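Local coordinates for protein 1d10 (Caenorhabditis elegans, PDB 1T9F) that is of unknown function but carries three MIR repeats in an SDF2-type beta-trefoil and is probably made with a signal peptide, at residues I49-L59 with I75-L86; A93-V102 with Q157-S165. All coordinates share one frame; numbering follows the deposited sequence.

Overall arrangement
Both contacts are made by strands and loops of one beta-trefoil, built without helices. Contact 1 lies in the six-stranded closed barrel, where strand 53-57 neighbours strand 74-79, and it runs on into strand 85-89. Contact 2 lies in the second sheet, the hairpin layer that caps the barrel, where strand 100-105 meets strand 158-163. Along the chain contact 1 is complete before contact 2 begins; their centres are about 19 Å apart, on opposite sides of the chain's centre. Strands 85-89 and 100-105 are neighbours in the cap, and Leu86 CD1 packs 3.8 Å from Val102 CG1. By their approximate sequence ranges, contact 1 probably joins the first and second MIR repeats and contact 2 the second and third.

Contact 1 (I49-L59 with I75-L86); sequences INSHWQIFPAL and IRLKHLTTGTFL
Arg76 grips the carbonyl of Pro57 side-on, NE lying 2.9 Å from Pro57 O in the carbonyl plane and NH2 3.2 Å from the same Pro57 O, above that plane. The bend at chi3 (-64°) turns this edge of the guanidinium back to the neighbouring strand; Leu59 CA lies over one face, Phe56 CD2 over the other, and NH1 goes on to Ser111. Between these antiparallel barrel strands, Gln54 pairs with Lys78 and Phe56 with Arg76 through four backbone bonds. On their face Phe56 takes the edge of Phe85, planes 89° apart, while Lys78 CD comes to 3.5 Å from Phe56 CE1. Lysine suits this place because its long aliphatic chain touches the Phe56 ring while its amine reaches Glu108 in a salt bridge. The amine also shares a water with Gln54 OE1, while Gln54 NE2 bonds to Tyr10 O. On the other face His79 CB sits over the Trp53 ring, 4.0 Å from the centroid of its six-membered ring, and Trp53 NE1 bonds to Leu24 O. His79 NE2 donates to Asn50 O at 2.8 Å, and His79 ND1 pairs with Thr82 OG1 at 2.8 Å. A second water satisfies Ile49 O, His52 O and Thr81 N where the strands part. Histidine suits this buried site: with NE2 donating to a carbonyl and ND1 bonded to Thr82, its ring is held against rotation.

Contact 2 (A93-V102 with Q157-S165); sequences APLSKQHQEV and QREVVGTDS
In the hairpin cap of the beta-trefoil, Gln100 and Gly162 form an antiparallel hydrogen-bonded pair, with Gln100 N 3.0 Å from Gly162 O and Gly162 N 2.8 Å from Gln100 O. Glycine suits the place because a CB there would crowd Gln100 CB. Beyond this pair the strands splay, and one water takes over the bridging, accepting from Val102 N and donating to Val160 O. Val102 and Val160 turn their CG1 methyls to each other, and Val160 also packs on Val40, Leu24 and Leu143, so its apolar branches are buried among other apolar side chains.

The loop leading into strand 100-105 is held by Glu159. Its CG is anti to the backbone N (chi1 175°) and the chain stays extended, carrying the carboxylate to the backbone N-H groups of Leu95 and Ser96. Leu95 N comes to 2.8 Å from Glu159 OE2 from above the carboxylate plane, whereas Ser96 N uses the syn lone pair of that oxygen. Ser96 OG donates to Glu159 OE1 at 2.6 Å, and Ser146 OG bonds to OE1 as well, giving a buried acid four partners. With an alanine in place of Glu159, the amides of Leu95 and Ser96 would probably be left without their acceptor and the loop freer to move. Ser96 also begins a type I turn that ends at His99, and Ala93 N closes the loop on His99 O.

Val161 packs against that loop: its CG1 meets Ala93 CB at a tight 3.4 Å, and its CG2 touches His99 CB. The His99 ring lies alongside Thr163 and shares a water with Asp164 N through ND1. Thr163 CG2 lies over the face of the His99 ring in a CH-pi contact, 3.6 Å from the ring centroid.

Contact 1 (I49-L59 with I75-L86)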
loop_
_atom_site.group_PDB
_atom_site.type_symbol
_atom_site.label_atom_id
_atom_site.label_comp_id
_atom_site.label_asym_id
_atom_site.label_seq_id
_atom_site.Cartn_x
_atom_site.Cartn_y
_atom_site.Cartn_z
ATOM N N ILE A 49 -15.069 -3.436 -1.305
ATOM C CA ILE A 49 -14.379 -4.493 -0.580
ATOM C C ILE A 49 -12.958 -4.770 -1.086
ATOM O O ILE A 49 -12.084 -5.149 -0.306
ATOM C CB ILE A 49 -15.210 -5.807 -0.603
ATOM C CG1 ILE A 49 -14.544 -6.867 0.284
ATOM C CG2 ILE A 49 -15.356 -6.314 -2.029
ATOM C CD1 ILE A 49 -14.461 -6.482 1.754
ATOM N N ASN A 50 -12.726 -4.584 -2.381
ATOM C CA ASN A 50 -11.404 -4.811 -2.942
ATOM C C ASN A 50 -10.440 -3.673 -2.593
ATOM O O ASN A 50 -9.292 -3.689 -3.028
ATOM C CB ASN A 50 -11.476 -4.975 -4.468
ATOM C CG ASN A 50 -12.182 -6.261 -4.886
ATOM O OD1 ASN A 50 -11.779 -7.356 -4.498
ATOM N ND2 ASN A 50 -13.242 -6.127 -5.669
ATOM N N SER A 51 -10.910 -2.693 -1.820
ATOM C CA SER A 51 -10.060 -1.571 -1.418
ATOM C C SER A 51 -9.659 -1.695 0.043
ATOM O O SER A 51 -9.063 -0.771 0.612
ATOM C CB SER A 51 -10.777 -0.228 -1.619
ATOM O OG SER A 51 -11.010 0.024 -2.996
ATOM N N HIS A 52 -10.003 -2.824 0.657
ATOM C CA HIS A 52 -9.657 -3.040 2.055
ATOM C C HIS A 52 -8.360 -3.803 2.213
ATOM O O HIS A 52 -8.119 -4.800 1.514
ATOM C CB HIS A 52 -10.783 -3.773 2.781
ATOM C CG HIS A 52 -11.984 -2.915 3.010
ATOM N ND1 HIS A 52 -12.888 -2.624 2.014
ATOM C CD2 HIS A 52 -12.378 -2.207 4.094
ATOM C CE1 HIS A 52 -13.786 -1.771 2.473
ATOM N NE2 HIS A 52 -13.499 -1.500 3.733
ATOM N N TRP A 53 -7.530 -3.312 3.134
ATOM C CA TRP A 53 -6.235 -3.908 3.427
ATOM C C TRP A 53 -6.080 -4.138 4.920
ATOM O O TRP A 53 -6.593 -3.372 5.735
ATOM C CB TRP A 53 -5.107 -2.989 2.960
ATOM C CG TRP A 53 -5.151 -2.663 1.518
ATOM C CD1 TRP A 53 -5.947 -1.738 0.907
ATOM C CD2 TRP A 53 -4.366 -3.264 0.491
ATOM N NE1 TRP A 53 -5.704 -1.728 -0.447
ATOM C CE2 TRP A 53 -4.735 -2.656 -0.727
ATOM C CE3 TRP A 53 -3.378 -4.264 0.480
ATOM C CZ2 TRP A 53 -4.153 -3.008 -1.947
ATOM C CZ3 TRP A 53 -2.798 -4.617 -0.731
ATOM C CH2 TRP A 53 -3.188 -3.987 -1.929
ATOM N N GLN A 54 -5.360 -5.190 5.285
ATOM C CA GLN A 54 -5.146 -5.480 6.690
ATOM C C GLN A 54 -3.692 -5.301 7.069
ATOM O O GLN A 54 -2.790 -5.837 6.424
ATOM C CB GLN A 54 -5.589 -6.906 7.017
ATOM C CG GLN A 54 -5.419 -7.259 8.486
ATOM C CD GLN A 54 -6.140 -8.538 8.841
ATOM O OE1 GLN A 54 -6.175 -9.475 8.049
ATOM N NE2 GLN A 54 -6.713 -8.588 10.040
ATOM N N ILE A 55 -3.467 -4.536 8.124
ATOM C CA ILE A 55 -2.119 -4.285 8.601
ATOM C C ILE A 55 -1.571 -5.492 9.346
ATOM O O ILE A 55 -2.189 -5.981 10.293
ATOM C CB ILE A 55 -2.090 -3.061 9.532
ATOM C CG1 ILE A 55 -2.592 -1.833 8.768
ATOM C CG2 ILE A 55 -0.672 -2.829 10.044
ATOM C CD1 ILE A 55 -2.761 -0.631 9.620
ATOM N N PHE A 56 -0.412 -5.971 8.890
ATOM C CA PHE A 56 0.278 -7.110 9.490
ATOM C C PHE A 56 1.637 -6.668 10.025
ATOM O O PHE A 56 2.210 -5.691 9.541
ATOM C CB PHE A 56 0.528 -8.204 8.447
ATOM C CG PHE A 56 -0.550 -9.247 8.379
ATOM C CD1 PHE A 56 -1.836 -8.918 7.980
ATOM C CD2 PHE A 56 -0.271 -10.568 8.711
ATOM C CE1 PHE A 56 -2.834 -9.889 7.907
ATOM C CE2 PHE A 56 -1.266 -11.554 8.643
ATOM C CZ PHE A 56 -2.546 -11.209 8.239
ATOM N N PRO A 57 2.174 -7.381 11.031
ATOM C CA PRO A 57 3.488 -6.982 11.550
ATOM C C PRO A 57 4.495 -7.306 10.452
ATOM O O PRO A 57 4.166 -8.041 9.516
ATOM C CB PRO A 57 3.653 -7.864 12.787
ATOM C CG PRO A 57 2.895 -9.111 12.412
ATOM C CD PRO A 57 1.648 -8.553 11.758
ATOM N N ALA A 58 5.702 -6.755 10.547
ATOM C CA ALA A 58 6.735 -6.999 9.543
ATOM C C ALA A 58 7.007 -8.497 9.406
ATOM O O ALA A 58 6.693 -9.269 10.312
ATOM C CB ALA A 58 8.013 -6.262 9.924
ATOM N N LEU A 59 7.589 -8.902 8.279
ATOM C CA LEU A 59 7.875 -10.320 8.036
ATOM C C LEU A 59 8.534 -11.029 9.209
ATOM O O LEU A 59 8.122 -12.126 9.590
ATOM C CB LEU A 59 8.757 -10.504 6.798
ATOM C CG LEU A 59 9.130 -11.970 6.521
ATOM C CD1 LEU A 59 7.880 -12.752 6.149
ATOM C CD2 LEU A 59 10.150 -12.051 5.397
ATOM N N ILE A 75 5.774 -2.716 8.296
ATOM C CA ILE A 75 4.524 -3.459 8.332
ATOM C C ILE A 75 4.374 -4.160 6.999
ATOM O O ILE A 75 5.190 -3.985 6.100
ATOM C CB ILE A 75 3.283 -2.554 8.498
ATOM C CG1 ILE A 75 3.175 -1.578 7.316
ATOM C CG2 ILE A 75 3.348 -1.826 9.819
ATOM C CD1 ILE A 75 1.884 -0.749 7.302
ATOM N N ARG A 76 3.334 -4.974 6.902
ATOM C CA ARG A 76 2.985 -5.663 5.679
ATOM C C ARG A 76 1.507 -5.334 5.504
ATOM O O ARG A 76 0.793 -5.135 6.488
ATOM C CB ARG A 76 3.195 -7.174 5.819
ATOM C CG ARG A 76 4.638 -7.630 5.572
ATOM C CD ARG A 76 4.756 -9.145 5.677
ATOM N NE ARG A 76 4.438 -9.586 7.028
ATOM C CZ ARG A 76 4.100 -10.827 7.363
ATOM N NH1 ARG A 76 4.034 -11.774 6.439
ATOM N NH2 ARG A 76 3.810 -11.114 8.629
ATOM N N LEU A 77 1.048 -5.247 4.261
ATOM C CA LEU A 77 -0.347 -4.931 4.006
ATOM C C LEU A 77 -0.988 -6.049 3.197
ATOM O O LEU A 77 -0.613 -6.300 2.052
ATOM C CB LEU A 77 -0.468 -3.599 3.251
ATOM C CG LEU A 77 -0.195 -2.327 4.063
ATOM C CD1 LEU A 77 -0.231 -1.101 3.148
ATOM C CD2 LEU A 77 -1.250 -2.193 5.167
ATOM N N LYS A 78 -1.956 -6.716 3.813
ATOM C CA LYS A 78 -2.660 -7.820 3.174
ATOM C C LYS A 78 -3.937 -7.378 2.457
ATOM O O LYS A 78 -4.788 -6.708 3.047
ATOM C CB LYS A 78 -3.010 -8.867 4.231
ATOM C CG LYS A 78 -3.573 -10.162 3.656
ATOM C CD LYS A 78 -3.914 -11.127 4.769
ATOM C CE LYS A 78 -4.354 -12.471 4.227
ATOM N NZ LYS A 78 -4.704 -13.376 5.344
ATOM N N HIS A 79 -4.060 -7.728 1.183
ATOM C CA HIS A 79 -5.259 -7.393 0.430
ATOM C C HIS A 79 -6.276 -8.457 0.840
ATOM O O HIS A 79 -6.110 -9.641 0.527
ATOM C CB HIS A 79 -4.980 -7.446 -1.068
ATOM C CG HIS A 79 -6.155 -7.060 -1.906
ATOM N ND1 HIS A 79 -6.745 -7.925 -2.802
ATOM C CD2 HIS A 79 -6.851 -5.898 -1.986
ATOM C CE1 HIS A 79 -7.751 -7.310 -3.404
ATOM N NE2 HIS A 79 -7.837 -6.080 -2.925
ATOM N N LEU A 80 -7.315 -8.032 1.550
ATOM C CA LEU A 80 -8.317 -8.951 2.077
ATOM C C LEU A 80 -8.993 -9.922 1.131
ATOM O O LEU A 80 -9.052 -11.114 1.420
ATOM C CB LEU A 80 -9.398 -8.179 2.839
ATOM C CG LEU A 80 -9.074 -7.752 4.273
ATOM C CD1 LEU A 80 -10.350 -7.261 4.940
ATOM C CD2 LEU A 80 -8.495 -8.925 5.055
ATOM N N THR A 81 -9.489 -9.436 0.002
ATOM C CA THR A 81 -10.194 -10.313 -0.921
ATOM C C THR A 81 -9.352 -11.323 -1.695
ATOM O O THR A 81 -9.895 -12.316 -2.179
ATOM C CB THR A 81 -11.031 -9.500 -1.925
ATOM O OG1 THR A 81 -10.168 -8.685 -2.721
ATOM C CG2 THR A 81 -12.019 -8.604 -1.180
ATOM N N THR A 82 -8.046 -11.095 -1.822
ATOM C CA THR A 82 -7.216 -12.052 -2.554
ATOM C C THR A 82 -6.144 -12.707 -1.694
ATOM O O THR A 82 -5.443 -13.607 -2.150
ATOM C CB THR A 82 -6.541 -11.407 -3.775
ATOM O OG1 THR A 82 -5.618 -10.397 -3.343
ATOM C CG2 THR A 82 -7.593 -10.791 -4.689
ATOM N N GLY A 83 -6.018 -12.249 -0.454
ATOM C CA GLY A 83 -5.043 -12.822 0.457
ATOM C C GLY A 83 -3.582 -12.535 0.157
ATOM O O GLY A 83 -2.695 -13.091 0.808
ATOM N N THR A 84 -3.337 -11.675 -0.825
ATOM C CA THR A 84 -1.991 -11.293 -1.228
ATOM C C THR A 84 -1.445 -10.155 -0.347
ATOM O O THR A 84 -2.158 -9.628 0.512
ATOM C CB THR A 84 -1.992 -10.807 -2.680
ATOM O OG1 THR A 84 -3.022 -9.827 -2.833
ATOM C CG2 THR A 84 -2.245 -11.960 -3.650
ATOM N N PHE A 85 -0.185 -9.781 -0.571
ATOM C CA PHE A 85 0.445 -8.698 0.186
ATOM C C PHE A 85 1.001 -7.611 -0.733
ATOM O O PHE A 85 1.477 -7.899 -1.833
ATOM C CB PHE A 85 1.588 -9.235 1.067
ATOM C CG PHE A 85 1.126 -9.873 2.352
ATOM C CD1 PHE A 85 0.852 -11.234 2.414
ATOM C CD2 PHE A 85 0.951 -9.100 3.500
ATOM C CE1 PHE A 85 0.408 -11.822 3.597
ATOM C CE2 PHE A 85 0.509 -9.675 4.685
ATOM C CZ PHE A 85 0.237 -11.045 4.735
ATOM N N LEU A 86 0.935 -6.357 -0.289
ATOM C CA LEU A 86 1.472 -5.258 -1.079
ATOM C C LEU A 86 2.952 -5.607 -1.234
ATOM O O LEU A 86 3.670 -5.773 -0.241
ATOM C CB LEU A 86 1.323 -3.946 -0.324
ATOM C CG LEU A 86 1.623 -2.699 -1.140
ATOM C CD1 LEU A 86 0.619 -2.591 -2.300
ATOM C CD2 LEU A 86 1.546 -1.483 -0.233
HETATM O O HOH W 1 -9.725 -6.399 -0.225
HETATM O O HOH W 2 -6.306 -12.069 7.728
#

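Contact 2 (A93-V102 with Q157-S165)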
loop_
_atom_site.group_PDB
_atom_site.type_symbol
_atom_site.label_atom_id
_atom_site.label_comp_id
_atom_site.label_asym_id
_atom_site.label_seq_id
_atom_site.Cartn_x
_atom_site.Cartn_y
_atom_site.Cartn_z
ATOM N N ALA A 93 7.703 -0.533 -13.666
ATOM C CA ALA A 93 6.266 -0.270 -13.587
ATOM C C ALA A 93 5.616 -0.582 -14.932
ATOM O O ALA A 93 6.280 -0.554 -15.969
ATOM C CB ALA A 93 6.017 1.190 -13.207
ATOM N N PRO A 94 4.306 -0.882 -14.932
ATOM C CA PRO A 94 3.578 -1.202 -16.167
ATOM C C PRO A 94 3.439 -0.073 -17.192
ATOM O O PRO A 94 3.610 -0.303 -18.384
ATOM C CB PRO A 94 2.228 -1.688 -15.652
ATOM C CG PRO A 94 2.049 -0.900 -14.397
ATOM C CD PRO A 94 3.417 -0.994 -13.763
ATOM N N LEU A 95 3.125 1.137 -16.739
ATOM C CA LEU A 95 2.961 2.263 -17.660
ATOM C C LEU A 95 4.044 3.317 -17.497
ATOM O O LEU A 95 4.256 4.141 -18.387
ATOM C CB LEU A 95 1.589 2.921 -17.470
ATOM C CG LEU A 95 0.346 2.045 -17.654
ATOM C CD1 LEU A 95 -0.897 2.870 -17.364
ATOM C CD2 LEU A 95 0.303 1.484 -19.068
ATOM N N SER A 96 4.725 3.301 -16.357
ATOM C CA SER A 96 5.792 4.263 -16.108
ATOM C C SER A 96 7.133 3.547 -16.046
ATOM O O SER A 96 7.560 3.077 -14.992
ATOM C CB SER A 96 5.533 5.019 -14.807
ATOM O OG SER A 96 4.370 5.816 -14.923
ATOM N N LYS A 97 7.790 3.473 -17.199
ATOM C CA LYS A 97 9.081 2.809 -17.336
ATOM C C LYS A 97 10.144 3.265 -16.339
ATOM O O LYS A 97 10.979 2.465 -15.903
ATOM C CB LYS A 97 9.608 3.015 -18.758
ATOM C CG LYS A 97 8.754 2.382 -19.847
ATOM C CD LYS A 97 8.874 0.865 -19.846
ATOM C CE LYS A 97 8.243 0.258 -21.097
ATOM N NZ LYS A 97 8.544 -1.202 -21.244
ATOM N N GLN A 98 10.120 4.546 -15.981
ATOM C CA GLN A 98 11.104 5.092 -15.055
ATOM C C GLN A 98 10.870 4.683 -13.609
ATOM O O GLN A 98 11.716 4.927 -12.742
ATOM C CB GLN A 98 11.129 6.621 -15.127
ATOM C CG GLN A 98 10.227 7.253 -16.181
ATOM C CD GLN A 98 8.747 7.147 -15.857
ATOM O OE1 GLN A 98 8.130 6.100 -16.049
ATOM N NE2 GLN A 98 8.171 8.236 -15.356
ATOM N N HIS A 99 9.724 4.067 -13.343
ATOM C CA HIS A 99 9.413 3.668 -11.986
ATOM C C HIS A 99 9.383 2.171 -11.745
ATOM O O HIS A 99 9.334 1.363 -12.676
ATOM C CB HIS A 99 8.098 4.309 -11.538
ATOM C CG HIS A 99 8.176 5.799 -11.409
ATOM N ND1 HIS A 99 9.233 6.434 -10.793
ATOM C CD2 HIS A 99 7.327 6.777 -11.801
ATOM C CE1 HIS A 99 9.033 7.739 -10.808
ATOM N NE2 HIS A 99 7.883 7.974 -11.415
ATOM N N GLN A 100 9.417 1.827 -10.465
ATOM C CA GLN A 100 9.421 0.454 -9.998
ATOM C C GLN A 100 7.993 -0.069 -9.860
ATOM O O GLN A 100 7.083 0.671 -9.480
ATOM C CB GLN A 100 10.151 0.420 -8.660
ATOM C CG GLN A 100 10.363 -0.936 -8.035
ATOM C CD GLN A 100 11.226 -0.828 -6.795
ATOM O OE1 GLN A 100 12.426 -0.556 -6.885
ATOM N NE2 GLN A 100 10.619 -1.014 -5.629
ATOM N N GLU A 101 7.810 -1.346 -10.175
ATOM C CA GLU A 101 6.506 -1.995 -10.109
ATOM C C GLU A 101 6.069 -2.268 -8.676
ATOM O O GLU A 101 6.888 -2.573 -7.807
ATOM C CB GLU A 101 6.545 -3.330 -10.864
ATOM C CG GLU A 101 5.194 -4.010 -11.050
ATOM C CD GLU A 101 5.322 -5.495 -11.391
ATOM O OE1 GLU A 101 5.452 -6.318 -10.458
ATOM O OE2 GLU A 101 5.302 -5.841 -12.591
ATOM N N VAL A 102 4.766 -2.150 -8.439
ATOM C CA VAL A 102 4.191 -2.433 -7.134
ATOM C C VAL A 102 3.101 -3.458 -7.419
ATOM O O VAL A 102 2.242 -3.235 -8.260
ATOM C CB VAL A 102 3.597 -1.169 -6.483
ATOM C CG1 VAL A 102 2.793 -1.551 -5.247
ATOM C CG2 VAL A 102 4.725 -0.220 -6.086
ATOM N N GLN A 157 -8.546 3.684 -13.533
ATOM C CA GLN A 157 -7.826 3.378 -12.301
ATOM C C GLN A 157 -6.402 3.922 -12.390
ATOM O O GLN A 157 -5.759 3.837 -13.440
ATOM C CB GLN A 157 -7.839 1.869 -12.053
ATOM C CG GLN A 157 -9.248 1.333 -11.796
ATOM C CD GLN A 157 -9.281 -0.128 -11.413
ATOM O OE1 GLN A 157 -8.378 -0.628 -10.751
ATOM N NE2 GLN A 157 -10.348 -0.818 -11.806
ATOM N N ARG A 158 -5.916 4.499 -11.296
ATOM C CA ARG A 158 -4.577 5.085 -11.285
ATOM C C ARG A 158 -3.441 4.087 -11.085
ATOM O O ARG A 158 -3.565 3.131 -10.315
ATOM C CB ARG A 158 -4.485 6.177 -10.215
ATOM C CG ARG A 158 -5.376 7.393 -10.463
ATOM C CD ARG A 158 -6.826 7.113 -10.115
ATOM N NE ARG A 158 -7.588 8.339 -9.882
ATOM C CZ ARG A 158 -8.122 9.096 -10.835
ATOM N NH1 ARG A 158 -7.988 8.761 -12.110
ATOM N NH2 ARG A 158 -8.795 10.196 -10.510
ATOM N N GLU A 159 -2.331 4.319 -11.788
ATOM C CA GLU A 159 -1.167 3.449 -11.673
ATOM C C GLU A 159 -0.455 3.728 -10.352
ATOM O O GLU A 159 -0.221 4.883 -9.993
ATOM C CB GLU A 159 -0.186 3.682 -12.835
ATOM C CG GLU A 159 1.118 2.893 -12.702
ATOM C CD GLU A 159 2.176 3.293 -13.731
ATOM O OE1 GLU A 159 2.272 4.496 -14.052
ATOM O OE2 GLU A 159 2.920 2.405 -14.201
ATOM N N VAL A 160 -0.140 2.656 -9.633
ATOM C CA VAL A 160 0.565 2.728 -8.362
ATOM C C VAL A 160 1.972 2.178 -8.623
ATOM O O VAL A 160 2.130 1.095 -9.205
ATOM C CB VAL A 160 -0.128 1.861 -7.289
ATOM C CG1 VAL A 160 0.725 1.820 -6.025
ATOM C CG2 VAL A 160 -1.514 2.416 -6.970
ATOM N N VAL A 161 2.991 2.914 -8.203
ATOM C CA VAL A 161 4.362 2.478 -8.436
ATOM C C VAL A 161 5.302 2.844 -7.296
ATOM O O VAL A 161 4.898 3.447 -6.301
ATOM C CB VAL A 161 4.947 3.108 -9.718
ATOM C CG1 VAL A 161 4.041 2.835 -10.911
ATOM C CG2 VAL A 161 5.136 4.601 -9.515
ATOM N N GLY A 162 6.570 2.480 -7.473
ATOM C CA GLY A 162 7.584 2.771 -6.480
ATOM C C GLY A 162 8.513 3.827 -7.046
ATOM O O GLY A 162 9.160 3.607 -8.067
ATOM N N THR A 163 8.565 4.981 -6.397
ATOM C CA THR A 163 9.419 6.057 -6.866
ATOM C C THR A 163 10.668 6.185 -6.006
ATOM O O THR A 163 10.612 6.011 -4.788
ATOM C CB THR A 163 8.659 7.393 -6.855
ATOM O OG1 THR A 163 8.190 7.667 -5.530
ATOM C CG2 THR A 163 7.466 7.327 -7.803
ATOM N N ASP A 164 11.802 6.474 -6.639
ATOM C CA ASP A 164 13.047 6.638 -5.900
ATOM C C ASP A 164 12.923 7.823 -4.952
ATOM O O ASP A 164 13.458 7.802 -3.851
ATOM C CB ASP A 164 14.231 6.860 -6.848
ATOM C CG ASP A 164 14.589 5.614 -7.639
ATOM O OD1 ASP A 164 14.707 4.527 -7.028
ATOM O OD2 ASP A 164 14.759 5.722 -8.873
ATOM N N SER A 165 12.197 8.851 -5.366
ATOM C CA SER A 165 12.037 10.023 -4.518
ATOM C C SER A 165 10.577 10.301 -4.175
ATOM O O SER A 165 9.664 9.768 -4.803
ATOM C CB SER A 165 12.650 11.251 -5.200
ATOM O OG SER A 165 14.033 11.054 -5.449
HETATM O O HOH W 3 11.620 6.881 -9.152
HETATM O O HOH W 4 3.043 -1.080 -10.554
#